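Local atomic coordinates of putative sugar ABC transport system, substrate-binding protein (Bordetella parapertussis, PDB entry 5IX8), a protein that probably binds a sugar in the periplasm and, as a solute-binding protein, delivers it to an ABC transporter. Residues L229-V234 with A248-P253; A239-G244 with T294-S299. One frame throughout, in Å; residues are numbered along the deposited sequence.

Contact 1 of 2, residues L229-V234 with A248-P253; sequences LTSAMV and AVASEP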
ATOM      1  N   LEU A 229      -3.433 -15.502   3.741  1.00 14.22           N
ATOM      2  CA  LEU A 229      -4.083 -14.249   3.392  1.00 13.71           C
ATOM      3  C   LEU A 229      -3.009 -13.199   3.262  1.00 13.48           C
ATOM      4  O   LEU A 229      -2.075 -13.156   4.076  1.00 13.84           O
ATOM      5  CB  LEU A 229      -5.079 -13.813   4.473  1.00 15.03           C
ATOM      6  CG  LEU A 229      -6.260 -14.780   4.618  1.00 18.27           C
ATOM      7  CD1 LEU A 229      -6.025 -15.761   5.724  1.00 20.85           C
ATOM      8  CD2 LEU A 229      -7.556 -14.024   4.822  1.00 20.23           C
ATOM      9  N   THR A 230      -3.147 -12.341   2.261  1.00 12.77           N
ATOM     10  CA  THR A 230      -2.143 -11.318   2.065  1.00 13.31           C
ATOM     11  C   THR A 230      -2.763 -10.164   1.287  1.00 14.11           C
ATOM     12  O   THR A 230      -3.981 -10.099   1.092  1.00 13.74           O
ATOM     13  CB  THR A 230      -0.927 -11.932   1.359  1.00 14.99           C
ATOM     14  OG1 THR A 230       0.195 -11.035   1.416  1.00 15.47           O
ATOM     15  CG2 THR A 230      -1.255 -12.245  -0.082  1.00 16.87           C
ATOM     16  N   SER A 231      -1.911  -9.229   0.860  1.00 15.50           N
ATOM     17  CA  SER A 231      -2.390  -8.031   0.207  1.00 17.27           C
ATOM     18  C   SER A 231      -1.415  -7.633  -0.886  1.00 16.73           C
ATOM     19  O   SER A 231      -0.215  -7.878  -0.774  1.00 18.24           O
ATOM     20  CB  SER A 231      -2.566  -6.911   1.240  1.00 19.39           C
ATOM     21  OG  SER A 231      -3.180  -5.783   0.639  1.00 21.76           O
ATOM     22  N   ALA A 232      -1.965  -7.053  -1.952  1.00 15.28           N
ATOM     23  CA  ALA A 232      -1.257  -6.479  -3.094  1.00 15.51           C
ATOM     24  C   ALA A 232      -0.811  -7.553  -4.080  1.00 15.82           C
ATOM     25  O   ALA A 232       0.134  -8.303  -3.820  1.00 17.60           O
ATOM     26  CB  ALA A 232      -0.062  -5.630  -2.652  1.00 16.51           C
HETATM   27  N   MSE A 233      -1.488  -7.622  -5.224  1.00 14.66           N
HETATM   28  CA  MSE A 233      -1.254  -8.696  -6.174  1.00 14.70           C
HETATM   29  C   MSE A 233       0.066  -8.608  -6.895  1.00 14.77           C
HETATM   30  O   MSE A 233       0.503  -7.523  -7.265  1.00 15.25           O
HETATM   31  CB  MSE A 233      -2.354  -8.719  -7.233  1.00 14.88           C
HETATM   32  CG  MSE A 233      -3.723  -9.156  -6.650  1.00 15.38           C
HETATM   33 SE   MSE A 233      -3.815 -11.079  -6.351  0.57 17.20          SE
HETATM   34  CE  MSE A 233      -3.728 -11.729  -8.185  1.00 18.13           C
ATOM     35  N   VAL A 234       0.649  -9.781  -7.138  1.00 15.12           N
ATOM     36  CA  VAL A 234       1.647  -9.969  -8.185  1.00 16.04           C
ATOM     37  C   VAL A 234       1.166 -11.132  -9.045  1.00 17.45           C
ATOM     38  O   VAL A 234       0.369 -11.961  -8.606  1.00 18.34           O
ATOM     39  CB  VAL A 234       3.056 -10.251  -7.614  1.00 17.58           C
ATOM     40  CG1 VAL A 234       3.580  -9.046  -6.832  1.00 18.15           C
ATOM     41  CG2 VAL A 234       3.001 -11.450  -6.719  1.00 19.53           C
ATOM     42  N   ALA A 248      -7.102 -15.420  -0.092  1.00 15.49           N
ATOM     43  CA  ALA A 248      -7.576 -14.120  -0.516  1.00 14.48           C
ATOM     44  C   ALA A 248      -6.404 -13.166  -0.529  1.00 14.44           C
ATOM     45  O   ALA A 248      -5.491 -13.256   0.312  1.00 14.69           O
ATOM     46  CB  ALA A 248      -8.665 -13.587   0.428  1.00 16.24           C
ATOM     47  N   VAL A 249      -6.456 -12.232  -1.467  1.00 13.32           N
ATOM     48  CA  VAL A 249      -5.445 -11.197  -1.589  1.00 13.59           C
ATOM     49  C   VAL A 249      -6.181  -9.893  -1.740  1.00 13.71           C
ATOM     50  O   VAL A 249      -6.924  -9.709  -2.711  1.00 14.44           O
ATOM     51  CB  VAL A 249      -4.515 -11.410  -2.803  1.00 13.89           C
ATOM     52  CG1 VAL A 249      -3.512 -10.247  -2.884  1.00 14.34           C
ATOM     53  CG2 VAL A 249      -3.797 -12.773  -2.718  1.00 15.03           C
ATOM     54  N   ALA A 250      -5.945  -8.974  -0.836  1.00 12.40           N
ATOM     55  CA  ALA A 250      -6.565  -7.668  -1.013  1.00 13.76           C
ATOM     56  C   ALA A 250      -5.907  -6.952  -2.196  1.00 14.41           C
ATOM     57  O   ALA A 250      -4.683  -6.957  -2.324  1.00 15.49           O
ATOM     58  CB  ALA A 250      -6.448  -6.863   0.278  1.00 15.50           C
ATOM     59  N   SER A 251      -6.720  -6.380  -3.092  1.00 13.65           N
ATOM     60  CA  SER A 251      -6.177  -5.584  -4.198  1.00 14.56           C
ATOM     61  C   SER A 251      -5.677  -4.246  -3.658  1.00 15.30           C
ATOM     62  O   SER A 251      -6.388  -3.580  -2.912  1.00 18.16           O
ATOM     63  CB  SER A 251      -7.268  -5.354  -5.270  1.00 16.20           C
ATOM     64  OG  SER A 251      -6.912  -4.353  -6.234  1.00 17.83           O
ATOM     65  N   GLU A 252      -4.449  -3.857  -4.005  1.00 13.66           N
ATOM     66  CA  GLU A 252      -3.954  -2.515  -3.703  1.00 13.92           C
ATOM     67  C   GLU A 252      -3.661  -1.817  -5.022  1.00 15.23           C
ATOM     68  O   GLU A 252      -2.621  -2.078  -5.652  1.00 16.32           O
ATOM     69  CB  GLU A 252      -2.719  -2.576  -2.818  1.00 14.21           C
ATOM     70  CG  GLU A 252      -3.090  -3.094  -1.426  1.00 17.44           C
ATOM     71  CD  GLU A 252      -1.952  -2.978  -0.423  1.00 19.91           C
ATOM     72  OE1 GLU A 252      -1.520  -1.841  -0.116  1.00 21.02           O
ATOM     73  OE2 GLU A 252      -1.469  -4.029   0.055  1.00 20.92           O
ATOM     74  N   PRO A 253      -4.559  -1.000  -5.506  1.00 16.47           N
ATOM     75  CA  PRO A 253      -4.457  -0.467  -6.878  1.00 16.59           C
ATOM     76  C   PRO A 253      -3.535   0.750  -6.971  1.00 15.32           C
ATOM     77  O   PRO A 253      -3.962   1.888  -7.087  1.00 14.58           O
ATOM     78  CB  PRO A 253      -5.912  -0.118  -7.202  1.00 19.13           C
ATOM     79  CG  PRO A 253      -6.476   0.253  -5.907  1.00 19.13           C
ATOM     80  CD  PRO A 253      -5.854  -0.677  -4.892  1.00 18.56           C
TER
HETATM   81  O   HOH W   1      -3.122  -5.421  -5.976  1.00 18.27           O
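The two parallel strands of a beta-alpha-beta unit meet here at their C-terminal ends, strand 227-231 beside strand 246-250, with helix 235-242 as the crossover. Thr230 bonds to the residues before and after its partner Val249. Its N gives a hydrogen to Ala248 O at 3.2 Å, and its O, approached on a lone pair, takes one from Ala250 N at 3.0 Å. The ladder ends in its shortest rung, Ala232 N to Ala250 O at 2.7 Å, nearly straight and almost along the C=O axis. On the sheet face turned to helix 235-242, the Thr230 and Val249 side chains lie alongside each other with their CG2 methyls 3.7 Å apart, while Thr230 OG1, anti to the backbone N, bonds to Thr206. Met233, a selenomethionine bent at both chi2 and chi3, crosses Val249 obliquely and lays SE 3.6 Å from Val249 CG1. In the two-lobed fold of periplasmic binding proteins, the loops at the C-terminal ends of such strands face the other lobe, and here they carry the remaining polar contacts. Ser231 OG, on the face covered by helix 122-135 and anti to its own N (chi1 -173°), donates to Glu252 OE2 over a short 2.5 Å, arriving from above the carboxylate plane. Glu252 OE1 forms a salt bridge with Arg158, so this buried carboxylate is gripped at both oxygens, which would favour its ionised form. One water accepts from Met233 N and from Glu252 N, each at 2.8 Å, and joins the two segments beyond the last rung.

Contact 2 of 2, residues A239-G244 with T294-S299; sequences AMIREG and TVVDKS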
ATOM      1  N   ALA A 239      -1.922 -18.004  -9.780  1.00 20.62           N
ATOM      2  CA  ALA A 239      -1.911 -19.467  -9.720  1.00 20.82           C
ATOM      3  C   ALA A 239      -2.065 -19.961  -8.279  1.00 22.28           C
ATOM      4  O   ALA A 239      -2.732 -20.970  -8.028  1.00 23.97           O
ATOM      5  CB  ALA A 239      -0.619 -20.006 -10.353  1.00 21.13           C
HETATM    6  N   MSE A 240      -1.482 -19.249  -7.320  1.00 22.16           N
HETATM    7  CA  MSE A 240      -1.568 -19.629  -5.919  1.00 22.14           C
HETATM    8  C   MSE A 240      -2.998 -19.549  -5.403  1.00 21.54           C
HETATM    9  O   MSE A 240      -3.393 -20.357  -4.564  1.00 22.04           O
HETATM   10  CB  MSE A 240      -0.656 -18.730  -5.059  1.00 22.84           C
HETATM   11  CG  MSE A 240       0.824 -18.808  -5.417  1.00 25.26           C
HETATM   12 SE   MSE A 240       1.912 -17.648  -4.236  0.54 27.96          SE
HETATM   13  CE  MSE A 240       3.707 -18.192  -4.776  1.00 30.12           C
ATOM     14  N   ILE A 241      -3.761 -18.553  -5.876  1.00 20.05           N
ATOM     15  CA  ILE A 241      -5.184 -18.486  -5.548  1.00 20.31           C
ATOM     16  C   ILE A 241      -5.931 -19.668  -6.159  1.00 21.25           C
ATOM     17  O   ILE A 241      -6.722 -20.348  -5.489  1.00 20.41           O
ATOM     18  CB  ILE A 241      -5.773 -17.148  -6.020  1.00 19.71           C
ATOM     19  CG1 ILE A 241      -5.199 -15.992  -5.206  1.00 19.46           C
ATOM     20  CG2 ILE A 241      -7.281 -17.163  -5.926  1.00 20.75           C
ATOM     21  CD1 ILE A 241      -5.705 -14.628  -5.684  1.00 19.16           C
ATOM     22  N   ARG A 242      -5.687 -19.943  -7.443  1.00 21.76           N
ATOM     23  CA  ARG A 242      -6.397 -21.042  -8.088  1.00 22.76           C
ATOM     24  C   ARG A 242      -6.068 -22.381  -7.441  1.00 24.29           C
ATOM     25  O   ARG A 242      -6.933 -23.259  -7.342  1.00 25.24           O
ATOM     26  CB  ARG A 242      -6.058 -21.080  -9.573  1.00 23.48           C
ATOM     27  CG  ARG A 242      -6.609 -19.924 -10.380  1.00 25.13           C
ATOM     28  CD  ARG A 242      -6.510 -20.175 -11.890  1.00 26.83           C
ATOM     29  NE  ARG A 242      -6.649 -18.904 -12.590  1.00 27.61           N
ATOM     30  CZ  ARG A 242      -5.614 -18.158 -12.946  1.00 29.10           C
ATOM     31  NH1 ARG A 242      -4.378 -18.595 -12.711  1.00 29.06           N
ATOM     32  NH2 ARG A 242      -5.806 -16.992 -13.550  1.00 29.53           N
ATOM     33  N   GLU A 243      -4.818 -22.571  -7.041  1.00 24.58           N
ATOM     34  CA  GLU A 243      -4.358 -23.816  -6.429  1.00 26.51           C
ATOM     35  C   GLU A 243      -4.749 -23.937  -4.965  1.00 26.36           C
ATOM     36  O   GLU A 243      -4.469 -24.979  -4.350  1.00 28.03           O
ATOM     37  CB  GLU A 243      -2.838 -23.929  -6.567  1.00 29.42           C
ATOM     38  CG  GLU A 243      -2.377 -24.214  -7.977  1.00 32.46           C
ATOM     39  CD  GLU A 243      -0.950 -23.758  -8.267  1.00 35.93           C
ATOM     40  OE1 GLU A 243      -0.187 -23.447  -7.313  1.00 37.25           O
ATOM     41  OE2 GLU A 243      -0.601 -23.709  -9.473  1.00 37.23           O
ATOM     42  N   GLY A 244      -5.362 -22.896  -4.394  1.00 24.82           N
ATOM     43  CA  GLY A 244      -5.859 -22.914  -3.037  1.00 22.97           C
ATOM     44  C   GLY A 244      -4.874 -22.498  -1.971  1.00 22.26           C
ATOM     45  O   GLY A 244      -5.224 -22.521  -0.787  1.00 23.65           O
ATOM     46  N   THR A 294     -11.218  -3.934  -2.904  1.00 19.33           N
ATOM     47  CA  THR A 294     -11.725  -5.193  -3.434  1.00 20.14           C
ATOM     48  C   THR A 294     -10.764  -6.308  -3.034  1.00 19.32           C
ATOM     49  O   THR A 294      -9.574  -6.077  -2.796  1.00 21.73           O
ATOM     50  CB  THR A 294     -11.885  -5.153  -4.972  1.00 23.26           C
ATOM     51  OG1 THR A 294     -10.625  -4.878  -5.569  1.00 26.07           O
ATOM     52  CG2 THR A 294     -12.799  -4.058  -5.383  1.00 23.26           C
ATOM     53  N   VAL A 295     -11.297  -7.507  -2.885  1.00 17.43           N
ATOM     54  CA  VAL A 295     -10.503  -8.683  -2.554  1.00 17.09           C
ATOM     55  C   VAL A 295     -10.482  -9.604  -3.760  1.00 17.11           C
ATOM     56  O   VAL A 295     -11.507  -9.777  -4.434  1.00 17.87           O
ATOM     57  CB  VAL A 295     -11.081  -9.402  -1.324  1.00 20.09           C
ATOM     58  CG1 VAL A 295     -10.261 -10.596  -0.993  1.00 21.44           C
ATOM     59  CG2 VAL A 295     -11.052  -8.474  -0.142  1.00 21.85           C
ATOM     60  N   VAL A 296      -9.324 -10.204  -4.028  1.00 15.32           N
ATOM     61  CA  VAL A 296      -9.187 -11.180  -5.104  1.00 15.99           C
ATOM     62  C   VAL A 296      -9.178 -12.561  -4.479  1.00 16.58           C
ATOM     63  O   VAL A 296      -8.457 -12.798  -3.490  1.00 17.19           O
ATOM     64  CB  VAL A 296      -7.911 -10.931  -5.924  1.00 15.17           C
ATOM     65  CG1 VAL A 296      -7.824 -11.912  -7.108  1.00 15.75           C
ATOM     66  CG2 VAL A 296      -7.854  -9.463  -6.409  1.00 16.32           C
ATOM     67  N   ASP A 297      -9.992 -13.465  -5.022  1.00 18.06           N
ATOM     68  CA  ASP A 297     -10.071 -14.840  -4.515  1.00 20.51           C
ATOM     69  C   ASP A 297     -10.425 -15.750  -5.685  1.00 21.70           C
ATOM     70  O   ASP A 297     -10.468 -15.305  -6.828  1.00 21.84           O
ATOM     71  CB  ASP A 297     -11.074 -14.936  -3.358  1.00 23.09           C
ATOM     72  CG  ASP A 297     -12.468 -14.485  -3.758  1.00 27.20           C
ATOM     73  OD1 ASP A 297     -12.851 -14.637  -4.937  1.00 27.63           O
ATOM     74  OD2 ASP A 297     -13.188 -13.971  -2.891  1.00 30.03           O
ATOM     75  N   LYS A 298     -10.657 -17.037  -5.404  1.00 23.75           N
ATOM     76  CA  LYS A 298     -11.013 -17.961  -6.482  1.00 27.60           C
ATOM     77  C   LYS A 298     -12.219 -17.484  -7.285  1.00 28.76           C
ATOM     78  O   LYS A 298     -12.323 -17.773  -8.489  1.00 29.91           O
ATOM     79  CB  LYS A 298     -11.315 -19.353  -5.920  1.00 30.40           C
ATOM     80  CG  LYS A 298     -10.114 -20.158  -5.535  1.00 32.80           C
ATOM     81  CD  LYS A 298     -10.485 -21.645  -5.363  1.00 35.42           C
ATOM     82  CE  LYS A 298     -10.919 -22.239  -6.711  1.00 38.05           C
ATOM     83  NZ  LYS A 298     -11.283 -23.701  -6.666  1.00 40.24           N
ATOM     84  N   SER A 299     -13.149 -16.771  -6.645  1.00 28.56           N
ATOM     85  CA  SER A 299     -14.375 -16.393  -7.332  1.00 29.72           C
ATOM     86  C   SER A 299     -14.150 -15.316  -8.381  1.00 28.96           C
ATOM     87  O   SER A 299     -14.958 -15.202  -9.298  1.00 30.31           O
ATOM     88  CB  SER A 299     -15.430 -15.927  -6.326  1.00 31.00           C
ATOM     89  OG  SER A 299     -15.141 -14.637  -5.802  1.00 32.77           O
TER
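Asp297 OD1 takes two of its bonds from Ser299: the hydroxyl OG donates to its syn lone pair over a very short 2.4 Å, and the backbone N adds a weak, bent bond; a residue flanking the segment supplies a further one. These bonds tie down the turn that follows strand 295-296. The Asp297 carboxylate takes no part in the contact with the helix, which its backbone and the neighbouring residues make. Ile241, on the last turn of helix 235-242, sends out two branches. CG2, anti to the backbone N, sits against the peptide between Asp297 and Lys298, 3.5 Å from Asp297 C. The other branch extends (chi2 177°) to bring CD1 within 3.7 Å of Val296 CG1, the two side chains crossing at about a right angle. The helix end thus packs on the end of the antiparallel edge strand of the C-terminal lobe's sheet and on the turn after it. Lys298 runs past the helix end, with CG in van der Waals contact 3.4 Å from Ile241 O before a bend at chi3. The same carbonyl accepts a hydrogen bond from Gly244 N at 3.1 Å in the Schellman motif that ends the helix, with Gly244 phi at 88°.

After building most of both lobes, the chain reaches strand 227-231, passes through helix 235-242 and returns in strand 246-250, where contact 1 closes this short crossover. Contact 2 begins on the helix inside that crossover and closes a longer loop, after helix 254-270 and strand 288-290 of the other sheet, when the chain comes back as strand 295-296. The segments alternate, so the two loops cross. Their centres lie about 10 Å apart and strand 246-250 joins them directly: probable hydrogen bonds run from Val296 N to Val249 O and from Ser251 N to Thr294 O. Helix, parallel pair and antiparallel edge strand are thereby tied together at one edge of the sheet.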